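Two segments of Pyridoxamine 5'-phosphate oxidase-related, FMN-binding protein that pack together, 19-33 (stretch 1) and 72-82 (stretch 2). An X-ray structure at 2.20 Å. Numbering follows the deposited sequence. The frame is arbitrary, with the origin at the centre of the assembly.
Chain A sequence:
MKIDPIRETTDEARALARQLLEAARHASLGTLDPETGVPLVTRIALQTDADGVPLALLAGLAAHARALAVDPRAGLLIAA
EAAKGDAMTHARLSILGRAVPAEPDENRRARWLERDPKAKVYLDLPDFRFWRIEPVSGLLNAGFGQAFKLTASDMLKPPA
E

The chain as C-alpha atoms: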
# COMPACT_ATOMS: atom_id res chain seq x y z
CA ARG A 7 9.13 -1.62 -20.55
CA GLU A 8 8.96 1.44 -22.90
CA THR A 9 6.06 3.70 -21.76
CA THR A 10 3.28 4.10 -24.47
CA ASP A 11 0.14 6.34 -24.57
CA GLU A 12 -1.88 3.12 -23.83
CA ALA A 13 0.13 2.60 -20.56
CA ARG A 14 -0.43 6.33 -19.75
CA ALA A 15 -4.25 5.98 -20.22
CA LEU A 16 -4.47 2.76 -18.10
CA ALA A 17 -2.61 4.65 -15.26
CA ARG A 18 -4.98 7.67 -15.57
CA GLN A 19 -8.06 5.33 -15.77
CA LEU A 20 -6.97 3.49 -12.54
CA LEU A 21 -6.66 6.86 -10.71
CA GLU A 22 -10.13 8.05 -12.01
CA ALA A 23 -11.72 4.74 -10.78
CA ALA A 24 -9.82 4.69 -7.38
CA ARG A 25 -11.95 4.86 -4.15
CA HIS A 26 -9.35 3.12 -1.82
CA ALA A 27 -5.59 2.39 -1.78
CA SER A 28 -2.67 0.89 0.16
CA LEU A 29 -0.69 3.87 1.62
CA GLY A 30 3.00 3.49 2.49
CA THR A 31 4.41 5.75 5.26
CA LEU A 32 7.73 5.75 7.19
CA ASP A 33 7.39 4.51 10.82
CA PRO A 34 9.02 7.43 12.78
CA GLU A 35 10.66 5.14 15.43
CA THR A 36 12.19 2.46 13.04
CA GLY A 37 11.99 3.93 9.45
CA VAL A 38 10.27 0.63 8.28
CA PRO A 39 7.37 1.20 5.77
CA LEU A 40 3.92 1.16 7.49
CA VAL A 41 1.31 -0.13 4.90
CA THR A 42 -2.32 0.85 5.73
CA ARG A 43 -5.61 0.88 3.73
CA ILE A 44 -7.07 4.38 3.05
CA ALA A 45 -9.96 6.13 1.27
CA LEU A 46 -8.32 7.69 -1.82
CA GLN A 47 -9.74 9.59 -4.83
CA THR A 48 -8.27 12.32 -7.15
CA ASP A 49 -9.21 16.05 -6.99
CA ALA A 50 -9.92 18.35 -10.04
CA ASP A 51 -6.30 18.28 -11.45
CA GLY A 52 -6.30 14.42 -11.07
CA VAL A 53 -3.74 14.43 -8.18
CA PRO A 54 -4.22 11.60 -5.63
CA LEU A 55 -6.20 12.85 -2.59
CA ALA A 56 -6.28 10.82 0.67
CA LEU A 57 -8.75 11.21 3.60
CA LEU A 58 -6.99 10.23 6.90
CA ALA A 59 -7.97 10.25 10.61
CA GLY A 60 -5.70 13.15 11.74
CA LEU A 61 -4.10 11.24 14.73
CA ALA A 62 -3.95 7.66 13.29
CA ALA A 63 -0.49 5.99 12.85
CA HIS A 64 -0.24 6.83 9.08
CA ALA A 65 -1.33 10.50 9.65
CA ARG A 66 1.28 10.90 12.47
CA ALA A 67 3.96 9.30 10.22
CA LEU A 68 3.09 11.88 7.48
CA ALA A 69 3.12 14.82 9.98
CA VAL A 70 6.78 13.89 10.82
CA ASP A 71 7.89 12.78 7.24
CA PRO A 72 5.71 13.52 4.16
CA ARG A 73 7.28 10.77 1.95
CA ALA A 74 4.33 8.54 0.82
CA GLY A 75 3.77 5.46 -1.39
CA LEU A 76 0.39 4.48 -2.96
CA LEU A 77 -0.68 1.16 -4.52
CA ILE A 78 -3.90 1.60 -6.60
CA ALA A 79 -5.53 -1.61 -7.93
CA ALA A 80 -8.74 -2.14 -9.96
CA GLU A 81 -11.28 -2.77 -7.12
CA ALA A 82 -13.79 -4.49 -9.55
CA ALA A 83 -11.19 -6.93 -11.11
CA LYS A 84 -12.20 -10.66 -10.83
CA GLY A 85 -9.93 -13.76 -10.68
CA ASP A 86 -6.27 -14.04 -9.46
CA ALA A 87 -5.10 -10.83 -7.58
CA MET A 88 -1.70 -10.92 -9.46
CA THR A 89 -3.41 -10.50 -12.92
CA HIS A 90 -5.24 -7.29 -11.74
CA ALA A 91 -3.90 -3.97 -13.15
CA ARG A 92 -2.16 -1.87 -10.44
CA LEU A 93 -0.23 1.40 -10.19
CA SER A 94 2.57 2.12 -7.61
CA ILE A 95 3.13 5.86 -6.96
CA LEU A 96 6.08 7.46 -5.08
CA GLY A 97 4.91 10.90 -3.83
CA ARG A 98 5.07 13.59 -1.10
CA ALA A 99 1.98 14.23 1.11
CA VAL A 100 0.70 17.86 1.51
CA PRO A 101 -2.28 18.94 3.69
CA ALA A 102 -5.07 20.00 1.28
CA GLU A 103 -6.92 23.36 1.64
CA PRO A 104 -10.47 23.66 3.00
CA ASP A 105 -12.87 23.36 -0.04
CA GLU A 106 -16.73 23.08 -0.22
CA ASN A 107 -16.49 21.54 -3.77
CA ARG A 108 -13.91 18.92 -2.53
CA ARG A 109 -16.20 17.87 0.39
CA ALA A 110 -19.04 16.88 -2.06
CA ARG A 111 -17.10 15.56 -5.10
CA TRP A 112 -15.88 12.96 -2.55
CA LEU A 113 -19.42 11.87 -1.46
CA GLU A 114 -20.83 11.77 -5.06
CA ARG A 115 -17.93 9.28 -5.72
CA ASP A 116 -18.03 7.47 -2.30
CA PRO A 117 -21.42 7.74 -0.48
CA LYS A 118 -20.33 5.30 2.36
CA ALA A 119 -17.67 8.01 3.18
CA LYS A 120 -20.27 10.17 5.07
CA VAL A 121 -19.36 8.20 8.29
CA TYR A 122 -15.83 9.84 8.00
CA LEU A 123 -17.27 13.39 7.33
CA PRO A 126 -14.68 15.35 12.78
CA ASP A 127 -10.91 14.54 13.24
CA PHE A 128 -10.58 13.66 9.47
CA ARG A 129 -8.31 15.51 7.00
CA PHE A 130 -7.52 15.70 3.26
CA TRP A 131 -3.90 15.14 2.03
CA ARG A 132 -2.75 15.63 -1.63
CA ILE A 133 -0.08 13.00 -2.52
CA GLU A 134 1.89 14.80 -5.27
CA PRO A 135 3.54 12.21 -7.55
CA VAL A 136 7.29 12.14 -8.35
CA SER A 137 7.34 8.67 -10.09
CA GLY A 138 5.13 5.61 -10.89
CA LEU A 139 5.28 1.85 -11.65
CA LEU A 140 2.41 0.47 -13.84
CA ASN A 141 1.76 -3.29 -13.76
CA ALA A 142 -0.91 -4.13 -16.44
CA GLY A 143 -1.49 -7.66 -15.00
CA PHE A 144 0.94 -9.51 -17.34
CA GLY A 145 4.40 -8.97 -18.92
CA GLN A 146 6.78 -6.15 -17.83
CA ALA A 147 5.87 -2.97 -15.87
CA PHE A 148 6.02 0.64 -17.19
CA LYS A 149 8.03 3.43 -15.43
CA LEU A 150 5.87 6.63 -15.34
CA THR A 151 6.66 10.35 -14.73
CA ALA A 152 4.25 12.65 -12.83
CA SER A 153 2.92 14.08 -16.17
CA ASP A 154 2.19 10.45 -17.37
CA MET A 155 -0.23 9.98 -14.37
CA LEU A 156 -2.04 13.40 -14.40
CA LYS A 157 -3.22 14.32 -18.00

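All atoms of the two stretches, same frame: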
# COMPACT_ATOMS: atom_id res chain seq x y z
N GLN A 19 -6.72 5.97 -15.92
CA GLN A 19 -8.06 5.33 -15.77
C GLN A 19 -8.16 4.70 -14.37
O GLN A 19 -9.25 4.83 -13.74
CB GLN A 19 -8.32 4.29 -16.88
CG GLN A 19 -8.71 4.91 -18.22
CD GLN A 19 -8.64 3.97 -19.42
OE1 GLN A 19 -7.82 3.07 -19.51
NE2 GLN A 19 -9.52 4.20 -20.38
N LEU A 20 -7.08 4.05 -13.91
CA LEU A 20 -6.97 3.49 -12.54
C LEU A 20 -7.18 4.61 -11.51
O LEU A 20 -7.97 4.40 -10.54
CB LEU A 20 -5.61 2.81 -12.34
CG LEU A 20 -5.48 1.46 -13.04
CD1 LEU A 20 -4.12 0.83 -12.81
CD2 LEU A 20 -6.57 0.51 -12.58
N LEU A 21 -6.53 5.75 -11.69
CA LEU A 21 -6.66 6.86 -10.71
C LEU A 21 -8.09 7.41 -10.72
O LEU A 21 -8.62 7.66 -9.61
CB LEU A 21 -5.60 7.94 -10.99
CG LEU A 21 -4.20 7.59 -10.51
CD1 LEU A 21 -3.13 8.35 -11.29
CD2 LEU A 21 -4.07 7.87 -9.03
N GLU A 22 -8.72 7.55 -11.89
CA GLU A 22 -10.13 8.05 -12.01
C GLU A 22 -11.10 7.09 -11.31
O GLU A 22 -12.06 7.58 -10.69
CB GLU A 22 -10.50 8.25 -13.48
CG GLU A 22 -11.97 8.57 -13.72
CD GLU A 22 -12.49 9.84 -13.06
OE1 GLU A 22 -11.71 10.82 -12.99
OE2 GLU A 22 -13.67 9.84 -12.61
N ALA A 23 -10.83 5.78 -11.36
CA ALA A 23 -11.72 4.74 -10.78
C ALA A 23 -11.46 4.51 -9.29
O ALA A 23 -12.33 3.94 -8.63
CB ALA A 23 -11.56 3.46 -11.57
N ALA A 24 -10.31 4.96 -8.76
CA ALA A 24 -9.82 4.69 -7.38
C ALA A 24 -10.77 5.26 -6.32
O ALA A 24 -11.07 6.45 -6.36
CB ALA A 24 -8.43 5.27 -7.22
N ARG A 25 -11.21 4.43 -5.38
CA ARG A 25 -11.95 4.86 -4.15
C ARG A 25 -11.12 4.53 -2.89
O ARG A 25 -11.32 5.18 -1.87
CB ARG A 25 -13.34 4.21 -4.16
CG ARG A 25 -14.21 4.61 -5.35
CD ARG A 25 -14.47 6.11 -5.41
NE ARG A 25 -15.29 6.58 -6.51
CZ ARG A 25 -14.85 6.91 -7.72
NH1 ARG A 25 -13.57 6.80 -8.03
NH2 ARG A 25 -15.71 7.34 -8.64
N HIS A 26 -10.20 3.56 -2.95
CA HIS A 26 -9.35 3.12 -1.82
C HIS A 26 -7.95 2.86 -2.35
O HIS A 26 -7.81 2.74 -3.57
CB HIS A 26 -9.91 1.87 -1.15
CG HIS A 26 -11.32 2.04 -0.71
ND1 HIS A 26 -11.65 2.80 0.39
CD2 HIS A 26 -12.49 1.59 -1.24
CE1 HIS A 26 -12.96 2.81 0.53
NE2 HIS A 26 -13.50 2.07 -0.46
N ALA A 27 -6.97 2.74 -1.43
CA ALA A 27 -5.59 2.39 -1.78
C ALA A 27 -4.86 1.78 -0.59
O ALA A 27 -5.35 1.89 0.57
CB ALA A 27 -4.87 3.62 -2.26
N SER A 28 -3.69 1.19 -0.87
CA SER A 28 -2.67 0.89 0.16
C SER A 28 -1.74 2.10 0.25
O SER A 28 -1.14 2.46 -0.78
CB SER A 28 -1.91 -0.36 -0.18
OG SER A 28 -2.78 -1.46 -0.27
N LEU A 29 -1.62 2.72 1.42
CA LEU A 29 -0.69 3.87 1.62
C LEU A 29 0.55 3.37 2.37
O LEU A 29 0.40 2.65 3.39
CB LEU A 29 -1.41 4.97 2.39
CG LEU A 29 -0.53 6.09 2.94
CD1 LEU A 29 -0.07 7.04 1.83
CD2 LEU A 29 -1.28 6.85 4.02
N GLY A 30 1.71 3.66 1.81
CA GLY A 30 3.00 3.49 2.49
C GLY A 30 3.43 4.78 3.19
O GLY A 30 3.50 5.86 2.53
N THR A 31 3.73 4.68 4.49
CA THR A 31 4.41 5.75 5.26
C THR A 31 5.65 5.20 5.99
O THR A 31 5.81 3.95 6.14
CB THR A 31 3.45 6.43 6.22
OG1 THR A 31 2.87 5.49 7.13
CG2 THR A 31 2.38 7.20 5.46
N LEU A 32 6.52 6.11 6.42
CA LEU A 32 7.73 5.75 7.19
C LEU A 32 7.37 5.76 8.67
O LEU A 32 6.93 6.81 9.15
CB LEU A 32 8.86 6.72 6.82
CG LEU A 32 9.34 6.63 5.37
CD1 LEU A 32 10.36 7.68 5.08
CD2 LEU A 32 9.91 5.26 5.04
N ASP A 33 7.52 4.62 9.35
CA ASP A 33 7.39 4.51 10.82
C ASP A 33 8.44 5.41 11.48
O ASP A 33 9.64 5.20 11.31
CB ASP A 33 7.54 3.06 11.27
CG ASP A 33 7.63 2.93 12.78
OD1 ASP A 33 6.75 3.49 13.43
OD2 ASP A 33 8.62 2.30 13.27
N PRO A 72 6.76 13.59 5.18
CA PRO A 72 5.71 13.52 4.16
C PRO A 72 5.98 12.55 3.00
O PRO A 72 5.21 12.50 2.08
CB PRO A 72 5.60 14.99 3.68
CG PRO A 72 6.95 15.64 4.00
CD PRO A 72 7.61 14.79 5.07
N ARG A 73 7.05 11.76 3.03
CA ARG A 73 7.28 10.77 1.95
C ARG A 73 6.19 9.68 2.04
O ARG A 73 5.93 9.20 3.15
CB ARG A 73 8.71 10.24 1.98
CG ARG A 73 9.71 11.23 1.40
CD ARG A 73 11.14 10.76 1.53
NE ARG A 73 11.55 10.72 2.93
CZ ARG A 73 12.66 10.14 3.38
NH1 ARG A 73 13.49 9.52 2.55
NH2 ARG A 73 12.91 10.17 4.67
N ALA A 74 5.57 9.36 0.90
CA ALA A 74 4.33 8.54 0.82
C ALA A 74 4.35 7.70 -0.44
O ALA A 74 4.66 8.26 -1.51
CB ALA A 74 3.10 9.42 0.86
N GLY A 75 4.08 6.40 -0.30
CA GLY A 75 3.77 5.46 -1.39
C GLY A 75 2.28 5.17 -1.50
O GLY A 75 1.58 5.14 -0.45
N LEU A 76 1.77 4.99 -2.71
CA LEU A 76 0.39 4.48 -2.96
C LEU A 76 0.48 3.30 -3.92
O LEU A 76 1.23 3.42 -4.93
CB LEU A 76 -0.50 5.55 -3.59
CG LEU A 76 -0.79 6.79 -2.76
CD1 LEU A 76 -1.40 7.88 -3.62
CD2 LEU A 76 -1.70 6.45 -1.60
N LEU A 77 -0.23 2.21 -3.58
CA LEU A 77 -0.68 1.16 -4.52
C LEU A 77 -2.17 1.36 -4.83
O LEU A 77 -3.00 1.40 -3.90
CB LEU A 77 -0.49 -0.23 -3.91
CG LEU A 77 -0.76 -1.39 -4.87
CD1 LEU A 77 0.01 -1.21 -6.17
CD2 LEU A 77 -0.39 -2.72 -4.22
N ILE A 78 -2.50 1.44 -6.11
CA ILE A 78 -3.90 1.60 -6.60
C ILE A 78 -4.19 0.43 -7.53
O ILE A 78 -3.51 0.26 -8.53
CB ILE A 78 -4.04 2.99 -7.24
CG1 ILE A 78 -3.71 4.07 -6.22
CG2 ILE A 78 -5.41 3.18 -7.86
CD1 ILE A 78 -3.44 5.42 -6.83
N ALA A 79 -5.11 -0.43 -7.15
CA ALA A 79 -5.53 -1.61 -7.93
C ALA A 79 -6.96 -1.36 -8.41
O ALA A 79 -7.62 -0.45 -7.88
CB ALA A 79 -5.39 -2.87 -7.11
N ALA A 80 -7.36 -2.09 -9.44
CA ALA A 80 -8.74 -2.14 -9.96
C ALA A 80 -9.60 -2.90 -8.94
O ALA A 80 -9.40 -4.12 -8.78
CB ALA A 80 -8.71 -2.81 -11.31
N GLU A 81 -10.51 -2.20 -8.26
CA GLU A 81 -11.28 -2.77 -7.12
C GLU A 81 -12.26 -3.83 -7.67
O GLU A 81 -12.47 -4.85 -6.99
CB GLU A 81 -11.91 -1.64 -6.29
CG GLU A 81 -10.88 -0.87 -5.43
CD GLU A 81 -11.18 0.60 -5.08
OE1 GLU A 81 -12.07 0.86 -4.22
OE2 GLU A 81 -10.51 1.51 -5.66
N ALA A 82 -12.76 -3.64 -8.90
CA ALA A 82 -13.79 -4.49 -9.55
C ALA A 82 -13.16 -5.73 -10.23
O ALA A 82 -13.91 -6.64 -10.58
CB ALA A 82 -14.60 -3.66 -10.50
O HOH W 1 -8.74 1.98 -9.39
O HOH W 2 6.17 8.84 5.88

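Strands 26-32 and 73-79 run antiparallel, their axes at 159° and 4.4 Å apart at closest approach. Two pairs of backbone hydrogen bonds fix the register: Ser28 N to Leu77 O (3.1 Å) with Leu77 N to Ser28 O (3.0 Å), and Gly30 N to Gly75 O (2.7 Å) with Gly75 N to Gly30 O (2.9 Å). Between them lies the non-hydrogen-bonded pair Leu29 and Leu76. Gly30 and Gly75 face each other without side chains, and their CA atoms are 4.4 Å apart, the shortest such spacing in the register. Beyond the direct ladder, one water accepts from Leu32 N (2.8 Å) and donates to Arg73 O (2.8 Å); another donates to Leu20 O (2.8 Å) and Ala79 O (3.1 Å), linking helix to strand.

Ile78 gives up the most surface, fitting against the helix end: its CD1 meets Leu21 CD2 at 3.4 Å and its CG2 meets Ala24 CB at 3.7 Å. On the sheet face of Leu29 and Leu76, Leu29 CD1 lies 3.8 Å from Leu76 CD2. Where the chain leaves the helix, the Glu81 carboxylate takes up free backbone NH groups: Arg25 N donates to Glu81 OE2 almost linearly (3.0 Å, 174°), His26 N only weakly (3.4 Å). At the other end, Leu32 CD1 covers one face of the Arg73 guanidinium, 3.6 Å from Arg73 NH2.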